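Local coordinates for protein tetracycline Repressor, class A (Pseudomonas sp., PDB 5MRU) that represses the tetracycline resistance gene by binding its operator DNA through a helix-turn-helix, and binds that DNA less tightly when tetracycline is bound, at residues 64-69 / 83-88. Residues are numbered along the deposited sequence; the frame is centred on the assembly and turned at random.
Sequences HSTSVP and ARSFRQ. With TDC (5a,6-anhydrotetracycline), chain B.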
loop_
_atom_site.group_PDB
_atom_site.type_symbol
_atom_site.label_atom_id
_atom_site.label_comp_id
_atom_site.label_asym_id
_atom_site.label_seq_id
_atom_site.Cartn_x
_atom_site.Cartn_y
_atom_site.Cartn_z
ATOM N N HIS A 64 -7.141 4.914 16.221
ATOM C CA HIS A 64 -7.996 5.445 15.158
ATOM C C HIS A 64 -9.077 6.292 15.781
ATOM O O HIS A 64 -10.144 5.805 16.131
ATOM C CB HIS A 64 -8.605 4.299 14.327
ATOM C CG HIS A 64 -9.316 4.752 13.092
ATOM N ND1 HIS A 64 -9.132 6.000 12.532
ATOM C CD2 HIS A 64 -10.204 4.109 12.297
ATOM C CE1 HIS A 64 -9.888 6.106 11.453
ATOM N NE2 HIS A 64 -10.543 4.970 11.286
ATOM N N SER A 65 -8.796 7.579 15.895
ATOM C CA SER A 65 -9.504 8.433 16.827
ATOM C C SER A 65 -10.623 9.318 16.196
ATOM O O SER A 65 -11.549 9.741 16.914
ATOM C CB SER A 65 -8.463 9.260 17.623
ATOM O OG SER A 65 -7.804 10.188 16.768
ATOM N N THR A 66 -10.545 9.616 14.892
ATOM C CA THR A 66 -11.719 10.197 14.176
ATOM C C THR A 66 -12.221 9.189 13.103
ATOM O O THR A 66 -12.640 9.563 12.006
ATOM C CB THR A 66 -11.524 11.716 13.724
ATOM O OG1 THR A 66 -12.711 12.288 13.096
ATOM C CG2 THR A 66 -10.342 11.851 12.823
ATOM N N SER A 67 -12.173 7.907 13.486
ATOM C CA SER A 67 -12.964 6.806 12.894
ATOM C C SER A 67 -14.470 7.089 12.816
ATOM O O SER A 67 -15.055 7.085 11.745
ATOM C CB SER A 67 -12.756 5.528 13.744
ATOM O OG SER A 67 -13.843 4.608 13.683
ATOM N N VAL A 68 -15.089 7.287 13.971
ATOM C CA VAL A 68 -16.523 7.608 14.064
ATOM C C VAL A 68 -16.809 9.123 13.804
ATOM O O VAL A 68 -16.040 9.996 14.240
ATOM C CB VAL A 68 -17.082 7.137 15.441
ATOM C CG1 VAL A 68 -18.447 7.734 15.737
ATOM C CG2 VAL A 68 -17.136 5.606 15.506
ATOM N N PRO A 69 -17.887 9.442 13.047
ATOM C CA PRO A 69 -18.387 10.840 12.938
ATOM C C PRO A 69 -18.986 11.484 14.214
ATOM O O PRO A 69 -19.242 10.809 15.222
ATOM C CB PRO A 69 -19.465 10.735 11.843
ATOM C CG PRO A 69 -19.004 9.582 10.996
ATOM C CD PRO A 69 -18.459 8.591 11.979
ATOM N N ALA A 83 -8.782 9.921 7.622
ATOM C CA ALA A 83 -7.598 9.434 6.925
ATOM C C ALA A 83 -6.353 9.685 7.738
ATOM O O ALA A 83 -5.462 8.837 7.838
ATOM C CB ALA A 83 -7.467 10.156 5.590
ATOM N N ARG A 84 -6.284 10.888 8.291
ATOM C CA ARG A 84 -5.201 11.247 9.193
ATOM C C ARG A 84 -5.139 10.304 10.347
ATOM O O ARG A 84 -4.048 9.885 10.764
ATOM C CB ARG A 84 -5.393 12.670 9.705
ATOM C CG ARG A 84 -4.860 13.658 8.717
ATOM C CD ARG A 84 -5.331 15.012 9.079
ATOM N NE ARG A 84 -4.615 16.037 8.345
ATOM C CZ ARG A 84 -5.085 17.270 8.166
ATOM N NH1 ARG A 84 -6.268 17.625 8.672
ATOM N NH2 ARG A 84 -4.374 18.157 7.474
ATOM N N SER A 85 -6.311 9.976 10.875
ATOM C CA SER A 85 -6.401 9.161 12.079
ATOM C C SER A 85 -6.105 7.685 11.817
ATOM O O SER A 85 -5.468 7.022 12.621
ATOM C CB SER A 85 -7.780 9.300 12.632
ATOM O OG SER A 85 -7.829 8.686 13.870
ATOM N N PHE A 86 -6.612 7.172 10.694
ATOM C CA PHE A 86 -6.296 5.833 10.226
ATOM C C PHE A 86 -4.777 5.710 10.131
ATOM O O PHE A 86 -4.170 4.908 10.829
ATOM C CB PHE A 86 -6.969 5.598 8.870
ATOM C CG PHE A 86 -6.734 4.214 8.269
ATOM C CD1 PHE A 86 -6.815 3.076 9.032
ATOM C CD2 PHE A 86 -6.504 4.075 6.913
ATOM C CE1 PHE A 86 -6.639 1.825 8.486
ATOM C CE2 PHE A 86 -6.317 2.820 6.346
ATOM C CZ PHE A 86 -6.385 1.685 7.144
ATOM N N ARG A 87 -4.181 6.589 9.332
ATOM C CA ARG A 87 -2.743 6.611 9.071
ATOM C C ARG A 87 -1.913 6.538 10.306
ATOM O O ARG A 87 -0.959 5.813 10.348
ATOM C CB ARG A 87 -2.360 7.897 8.348
ATOM C CG ARG A 87 -0.874 8.081 8.232
ATOM C CD ARG A 87 -0.521 9.003 7.084
ATOM N NE ARG A 87 0.936 9.238 6.924
ATOM C CZ ARG A 87 1.632 10.218 7.509
ATOM N NH1 ARG A 87 1.036 11.047 8.331
ATOM N NH2 ARG A 87 2.932 10.363 7.278
ATOM N N GLN A 88 -2.252 7.327 11.301
ATOM C CA GLN A 88 -1.504 7.298 12.580
ATOM C C GLN A 88 -1.652 5.963 13.324
ATOM O O GLN A 88 -0.709 5.507 13.997
ATOM C CB GLN A 88 -1.908 8.472 13.485
ATOM C CG GLN A 88 -1.477 9.835 12.937
ATOM C CD GLN A 88 0.033 9.931 12.695
ATOM O OE1 GLN A 88 0.485 10.610 11.761
ATOM N NE2 GLN A 88 0.821 9.225 13.519
HETATM O O12 TDC B . -9.590 -0.543 6.134
HETATM C C12 TDC B . -10.680 0.088 6.053
HETATM C C1B TDC B . -11.791 -0.440 5.229
HETATM C C11 TDC B . -11.636 -1.668 4.602
HETATM O O11 TDC B . -10.457 -2.387 4.724
HETATM C C1A TDC B . -12.654 -2.201 3.830
HETATM C C10 TDC B . -12.487 -3.428 3.204
HETATM O O10 TDC B . -11.321 -4.172 3.301
HETATM C C9 TDC B . -13.580 -3.982 2.397
HETATM C C8 TDC B . -14.753 -3.263 2.288
HETATM C C7 TDC B . -14.875 -2.042 2.930
HETATM C C61 TDC B . -13.849 -1.494 3.697
HETATM C C6 TDC B . -14.000 -0.244 4.342
HETATM C C62 TDC B . -15.249 0.583 4.251
HETATM C C51 TDC B . -12.971 0.283 5.117
HETATM C C5 TDC B . -13.136 1.633 5.790
HETATM C C1C TDC B . -10.931 1.347 6.834
HETATM C C1 TDC B . -11.761 1.041 8.086
HETATM O O1 TDC B . -12.027 -0.125 8.368
HETATM O O1C TDC B . -9.738 2.026 7.143
HETATM C C41 TDC B . -11.782 2.304 6.059
HETATM C C4 TDC B . -11.997 3.674 6.780
HETATM N N4 TDC B . -11.133 4.856 6.404
HETATM C C43 TDC B . -9.710 4.537 6.098
HETATM C C42 TDC B . -11.754 5.451 5.170
HETATM C C3 TDC B . -12.145 3.497 8.298
HETATM O O3 TDC B . -12.401 4.515 8.927
HETATM C C2 TDC B . -12.112 2.186 8.904
HETATM C C21 TDC B . -12.388 2.018 10.340
HETATM O O21 TDC B . -12.747 2.987 11.026
HETATM N N21 TDC B . -12.386 0.799 10.921
#
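Ser85 OG on helix 75-91 reaches into the loop that follows helix 48-63 and takes up two consecutive backbone amides. Thr66 N donates to Ser85 OG along a fairly straight path at 3.0 Å, and Ser65 N approaches the same oxygen more bent. With OG anti to its own backbone N (chi1 -172°), the hydroxyl also lies at the edge of the His64 imidazole, near the ring plane, where Ser85 OG and His64 ND1 form a weak hydrogen bond of 3.3 Å. Thr66 CG2 rests on Ser85 CB, 3.6 Å away. The second ring nitrogen serves the tetracycline pocket of this TetR-family regulator: His64 NE2 forms a nearly linear hydrogen bond of 3.0 Å with O3 of anhydrotetracycline, consistent with the serine being a second-shell residue that steadies the ligand-binding histidine. Ser67 CB lies over one face of the imidazole, toward the rim, and Ser67 OG makes a weak bond to the drug's O21. Phe86 turns an edge toward a face of His64, the planes inclined at 52°. Drug atom O1C sits over the centre of the Phe86 ring, 3.3 Å above its plane, and Phe86 also meets His100 edge-to-face, close to the bound magnesium ion.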